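Local coordinates for protein citrate synthase (Pyrobaculum aerophilum, PDB 2IBP) that probably catalyses the condensation of oxaloacetate with acetyl-CoA and water to give citrate and CoA in the tricarboxylic acid cycle, at residues A[26-39]-A[213-225]. Residues are numbered along the deposited sequence; the frame is centred on the assembly and turned at random.
Sequences LEDVLIKSTSISDI and DHEVPASTFAAHV
His224 and Lys32 meet where an N-terminal strand of the citrate synthase fold, 30-34, passes over helix 218-225 at close to a right angle, and they illustrate how a buried imidazole can be held at both ring nitrogens and over one face. Lys32 NZ donates to His224 NE2 over 2.9 Å, only 4° out of the ring plane. At the other ring nitrogen, His224 ND1 donates to Thr220 O (2.8 Å), one helical turn back; a flip of the ring would probably cost both bonds. One face is covered by Ile31 CD1, 4.1 Å from the ring centroid in a CH-pi contact. With Ile31 CG1 lying between the backbone N and the carbonyl carbon (chi1 63°), that same methyl also reaches Val216 CG1 and Phe221 CD1. A leucine in place of His224 would probably deprive Lys32 of an acceptor, leaving its ammonium to rely on the salt bridge to Glu381 and the bond to His378.

Towards strand 37-40 the contact becomes a chain of polar bonds. Ser37 OG donates to Asp213 OD2 (2.7 Å), meeting it on the anti side but 28° out of the carboxylate plane, and accepts from Glu215 N (3.2 Å). The extended Glu215 side chain slants across Ile39 and brings OE2 to Ile39 N (3.0 Å), which arrives from above the carboxylate plane. Two waters donate to this oxygen as well, bridging it to Ser37 O and Ile39 O; these donors probably offset the nearby charge of Asp38, whose carboxylate is also bound by His399 of the second subunit. His214, whose side chain is about 4 Å from that of His289, a predicted active-site residue, and is hydrogen-bonded to Tyr292, takes Ile39 CD1 over one ring face, 3.4 Å from the centroid.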
loop_
_atom_site.group_PDB
_atom_site.type_symbol
_atom_site.label_atom_id
_atom_site.label_comp_id
_atom_site.label_asym_id
_atom_site.label_seq_id
_atom_site.Cartn_x
_atom_site.Cartn_y
_atom_site.Cartn_z
ATOM N N LEU A 26 10.382 -0.446 12.557
ATOM C CA LEU A 26 9.348 -0.267 13.587
ATOM C C LEU A 26 9.040 -1.603 14.287
ATOM O O LEU A 26 7.898 -1.889 14.667
ATOM C CB LEU A 26 8.079 0.348 12.968
ATOM C CG LEU A 26 8.252 1.747 12.369
ATOM C CD1 LEU A 26 6.998 2.197 11.648
ATOM C CD2 LEU A 26 8.662 2.744 13.450
ATOM N N GLU A 27 10.083 -2.402 14.496
ATOM C CA GLU A 27 9.919 -3.709 15.092
ATOM C C GLU A 27 9.329 -3.616 16.489
ATOM O O GLU A 27 9.882 -2.963 17.380
ATOM C CB GLU A 27 11.233 -4.489 15.102
ATOM C CG GLU A 27 11.066 -5.943 15.528
ATOM C CD GLU A 27 12.247 -6.832 15.159
ATOM O OE1 GLU A 27 13.192 -6.354 14.479
ATOM O OE2 GLU A 27 12.220 -8.021 15.555
ATOM N N ASP A 28 8.164 -4.245 16.635
ATOM C CA ASP A 28 7.444 -4.317 17.893
ATOM C C ASP A 28 6.779 -3.037 18.319
ATOM O O ASP A 28 6.254 -2.970 19.414
ATOM C CB ASP A 28 8.374 -4.787 19.010
ATOM C CG ASP A 28 9.026 -6.109 18.697
ATOM O OD1 ASP A 28 8.387 -6.952 18.025
ATOM O OD2 ASP A 28 10.172 -6.314 19.151
ATOM N N VAL A 29 6.827 -2.000 17.487
ATOM C CA VAL A 29 6.212 -0.731 17.826
ATOM C C VAL A 29 4.693 -0.880 17.743
ATOM O O VAL A 29 4.173 -1.384 16.752
ATOM C CB VAL A 29 6.691 0.393 16.903
ATOM C CG1 VAL A 29 6.010 1.703 17.247
ATOM C CG2 VAL A 29 8.216 0.529 16.991
ATOM N N LEU A 30 4.005 -0.502 18.822
ATOM C CA LEU A 30 2.558 -0.610 18.896
ATOM C C LEU A 30 1.852 0.398 18.010
ATOM O O LEU A 30 2.224 1.573 17.979
ATOM C CB LEU A 30 2.101 -0.433 20.352
ATOM C CG LEU A 30 2.506 -1.561 21.312
ATOM C CD1 LEU A 30 2.329 -1.138 22.765
ATOM C CD2 LEU A 30 1.711 -2.849 21.020
ATOM N N ILE A 31 0.834 -0.059 17.281
ATOM C CA ILE A 31 0.036 0.842 16.461
ATOM C C ILE A 31 -1.426 0.931 16.901
ATOM O O ILE A 31 -2.148 1.836 16.490
ATOM C CB ILE A 31 0.120 0.480 14.953
ATOM C CG1 ILE A 31 -0.444 -0.914 14.661
ATOM C CG2 ILE A 31 1.573 0.552 14.480
ATOM C CD1 ILE A 31 -0.599 -1.181 13.179
ATOM N N LYS A 32 -1.854 -0.017 17.740
ATOM C CA LYS A 32 -3.224 -0.074 18.204
ATOM C C LYS A 32 -3.414 -1.228 19.168
ATOM O O LYS A 32 -2.519 -2.041 19.365
ATOM C CB LYS A 32 -4.182 -0.335 17.045
ATOM C CG LYS A 32 -4.055 -1.741 16.438
ATOM C CD LYS A 32 -5.145 -1.990 15.416
ATOM C CE LYS A 32 -4.988 -3.366 14.799
ATOM N NZ LYS A 32 -6.033 -3.645 13.796
ATOM N N SER A 33 -4.597 -1.235 19.787
ATOM C CA SER A 33 -5.052 -2.382 20.550
ATOM C C SER A 33 -5.936 -3.152 19.584
ATOM O O SER A 33 -6.595 -2.567 18.715
ATOM C CB SER A 33 -5.836 -1.947 21.780
ATOM O OG SER A 33 -4.968 -1.397 22.750
ATOM N N THR A 34 -5.970 -4.469 19.746
ATOM C CA THR A 34 -6.745 -5.298 18.868
ATOM C C THR A 34 -7.367 -6.458 19.607
ATOM O O THR A 34 -6.883 -6.862 20.661
ATOM C CB THR A 34 -5.844 -5.909 17.767
ATOM O OG1 THR A 34 -6.644 -6.572 16.782
ATOM C CG2 THR A 34 -4.819 -6.872 18.360
ATOM N N SER A 35 -8.474 -6.937 19.067
ATOM C CA SER A 35 -9.118 -8.132 19.584
ATOM C C SER A 35 -9.260 -9.194 18.491
ATOM O O SER A 35 -9.902 -10.212 18.709
ATOM C CB SER A 35 -10.480 -7.788 20.178
ATOM O OG SER A 35 -11.365 -7.311 19.191
ATOM N N ILE A 36 -8.526 -9.046 17.389
ATOM C CA ILE A 36 -8.676 -9.938 16.245
ATOM C C ILE A 36 -7.983 -11.273 16.423
ATOM O O ILE A 36 -8.618 -12.308 16.311
ATOM C CB ILE A 36 -8.252 -9.265 14.920
ATOM C CG1 ILE A 36 -9.138 -8.038 14.680
ATOM C CG2 ILE A 36 -8.398 -10.244 13.756
ATOM C CD1 ILE A 36 -8.753 -7.167 13.497
ATOM N N SER A 37 -6.682 -11.246 16.683
ATOM C CA SER A 37 -5.947 -12.489 16.885
ATOM C C SER A 37 -4.815 -12.276 17.865
ATOM O O SER A 37 -4.383 -11.147 18.106
ATOM C CB SER A 37 -5.394 -13.038 15.565
ATOM O OG SER A 37 -4.426 -12.140 15.007
ATOM N N ASP A 38 -4.336 -13.371 18.432
ATOM C CA ASP A 38 -3.259 -13.311 19.392
ATOM C C ASP A 38 -2.436 -14.555 19.258
ATOM O O ASP A 38 -2.972 -15.615 18.954
ATOM C CB ASP A 38 -3.803 -13.244 20.818
ATOM C CG ASP A 38 -2.738 -12.862 21.839
ATOM O OD1 ASP A 38 -1.791 -12.128 21.476
ATOM O OD2 ASP A 38 -2.842 -13.285 23.008
ATOM N N ILE A 39 -1.134 -14.406 19.467
ATOM C CA ILE A 39 -0.226 -15.537 19.432
ATOM C C ILE A 39 0.554 -15.608 20.720
ATOM O O ILE A 39 1.060 -14.583 21.199
ATOM C CB ILE A 39 0.817 -15.386 18.329
ATOM C CG1 ILE A 39 0.164 -15.338 16.952
ATOM C CG2 ILE A 39 1.834 -16.532 18.393
ATOM C CD1 ILE A 39 1.100 -14.826 15.882
ATOM N N ASP A 213 -5.682 -14.849 9.837
ATOM C CA ASP A 213 -5.047 -13.684 10.462
ATOM C C ASP A 213 -3.848 -14.125 11.263
ATOM O O ASP A 213 -3.786 -15.270 11.725
ATOM C CB ASP A 213 -5.989 -12.888 11.358
ATOM C CG ASP A 213 -5.483 -11.469 11.582
ATOM O OD1 ASP A 213 -5.206 -10.790 10.571
ATOM O OD2 ASP A 213 -5.309 -11.043 12.747
ATOM N N HIS A 214 -2.865 -13.244 11.396
ATOM C CA HIS A 214 -1.694 -13.588 12.162
ATOM C C HIS A 214 -0.993 -12.310 12.572
ATOM O O HIS A 214 -0.009 -11.914 11.962
ATOM C CB HIS A 214 -0.801 -14.528 11.347
ATOM C CG HIS A 214 -0.039 -15.517 12.177
ATOM N ND1 HIS A 214 1.334 -15.494 12.294
ATOM C CD2 HIS A 214 -0.466 -16.512 12.992
ATOM C CE1 HIS A 214 1.722 -16.477 13.091
ATOM N NE2 HIS A 214 0.651 -17.122 13.512
ATOM N N GLU A 215 -1.620 -11.627 13.528
ATOM C CA GLU A 215 -1.144 -10.353 14.041
ATOM C C GLU A 215 -0.937 -9.313 12.937
ATOM O O GLU A 215 -1.833 -9.148 12.116
ATOM C CB GLU A 215 0.027 -10.541 15.002
ATOM C CG GLU A 215 -0.461 -11.322 16.243
ATOM C CD GLU A 215 0.566 -11.506 17.339
ATOM O OE1 GLU A 215 1.789 -11.374 17.093
ATOM O OE2 GLU A 215 0.128 -11.854 18.452
ATOM N N VAL A 216 0.173 -8.566 12.946
ATOM C CA VAL A 216 0.301 -7.438 12.022
ATOM C C VAL A 216 1.577 -7.423 11.182
ATOM O O VAL A 216 2.503 -6.619 11.429
ATOM C CB VAL A 216 0.170 -6.075 12.759
ATOM C CG1 VAL A 216 -0.028 -4.957 11.729
ATOM C CG2 VAL A 216 -1.003 -6.091 13.720
ATOM N N PRO A 217 1.647 -8.327 10.194
ATOM C CA PRO A 217 2.768 -8.328 9.268
ATOM C C PRO A 217 2.674 -7.149 8.309
ATOM O O PRO A 217 1.686 -6.393 8.320
ATOM C CB PRO A 217 2.620 -9.654 8.523
ATOM C CG PRO A 217 1.184 -9.986 8.621
ATOM C CD PRO A 217 0.665 -9.383 9.889
ATOM N N ALA A 218 3.652 -7.038 7.425
ATOM C CA ALA A 218 3.731 -5.884 6.546
ATOM C C ALA A 218 2.497 -5.675 5.678
ATOM O O ALA A 218 2.095 -4.536 5.445
ATOM C CB ALA A 218 4.996 -5.952 5.686
ATOM N N SER A 219 1.845 -6.754 5.245
ATOM C CA SER A 219 0.674 -6.608 4.388
ATOM C C SER A 219 -0.484 -5.996 5.193
ATOM O O SER A 219 -1.140 -5.045 4.770
ATOM C CB SER A 219 0.278 -7.942 3.764
ATOM O OG SER A 219 0.044 -8.908 4.752
ATOM N N THR A 220 -0.692 -6.512 6.394
ATOM C CA THR A 220 -1.724 -5.971 7.280
ATOM C C THR A 220 -1.401 -4.516 7.658
ATOM O O THR A 220 -2.282 -3.670 7.728
ATOM C CB THR A 220 -1.868 -6.849 8.504
ATOM O OG1 THR A 220 -2.157 -8.187 8.073
ATOM C CG2 THR A 220 -2.964 -6.368 9.425
ATOM N N PHE A 221 -0.116 -4.232 7.844
ATOM C CA PHE A 221 0.304 -2.868 8.141
ATOM C C PHE A 221 0.038 -1.938 6.967
ATOM O O PHE A 221 -0.465 -0.815 7.162
ATOM C CB PHE A 221 1.773 -2.855 8.533
ATOM C CG PHE A 221 2.256 -1.540 9.056
ATOM C CD1 PHE A 221 1.471 -0.783 9.904
ATOM C CD2 PHE A 221 3.574 -1.161 8.858
ATOM C CE1 PHE A 221 1.937 0.387 10.428
ATOM C CE2 PHE A 221 4.050 0.015 9.399
ATOM C CZ PHE A 221 3.229 0.772 10.189
ATOM N N ALA A 222 0.354 -2.401 5.750
ATOM C CA ALA A 222 0.112 -1.616 4.531
ATOM C C ALA A 222 -1.369 -1.247 4.453
ATOM O O ALA A 222 -1.718 -0.111 4.143
ATOM C CB ALA A 222 0.514 -2.381 3.290
ATOM N N ALA A 223 -2.236 -2.213 4.737
ATOM C CA ALA A 223 -3.679 -1.960 4.746
ATOM C C ALA A 223 -4.023 -0.874 5.769
ATOM O O ALA A 223 -4.871 -0.009 5.492
ATOM C CB ALA A 223 -4.433 -3.242 5.064
ATOM N N HIS A 224 -3.381 -0.904 6.942
ATOM C CA HIS A 224 -3.610 0.135 7.958
ATOM C C HIS A 224 -3.190 1.497 7.462
ATOM O O HIS A 224 -3.853 2.489 7.714
ATOM C CB HIS A 224 -2.832 -0.123 9.243
ATOM C CG HIS A 224 -3.475 -1.110 10.166
ATOM N ND1 HIS A 224 -3.292 -2.470 10.041
ATOM C CD2 HIS A 224 -4.235 -0.929 11.271
ATOM C CE1 HIS A 224 -3.914 -3.082 11.037
ATOM N NE2 HIS A 224 -4.507 -2.169 11.789
ATOM N N VAL A 225 -2.021 1.563 6.846
ATOM C CA VAL A 225 -1.502 2.867 6.414
ATOM C C VAL A 225 -2.432 3.496 5.374
ATOM O O VAL A 225 -2.756 4.677 5.443
ATOM C CB VAL A 225 -0.065 2.743 5.887
ATOM C CG1 VAL A 225 0.406 4.085 5.294
ATOM C CG2 VAL A 225 0.856 2.324 7.016
HETATM O O HOH W 1 -2.091 -9.620 19.027
HETATM O O HOH W 2 2.404 -12.505 20.154
#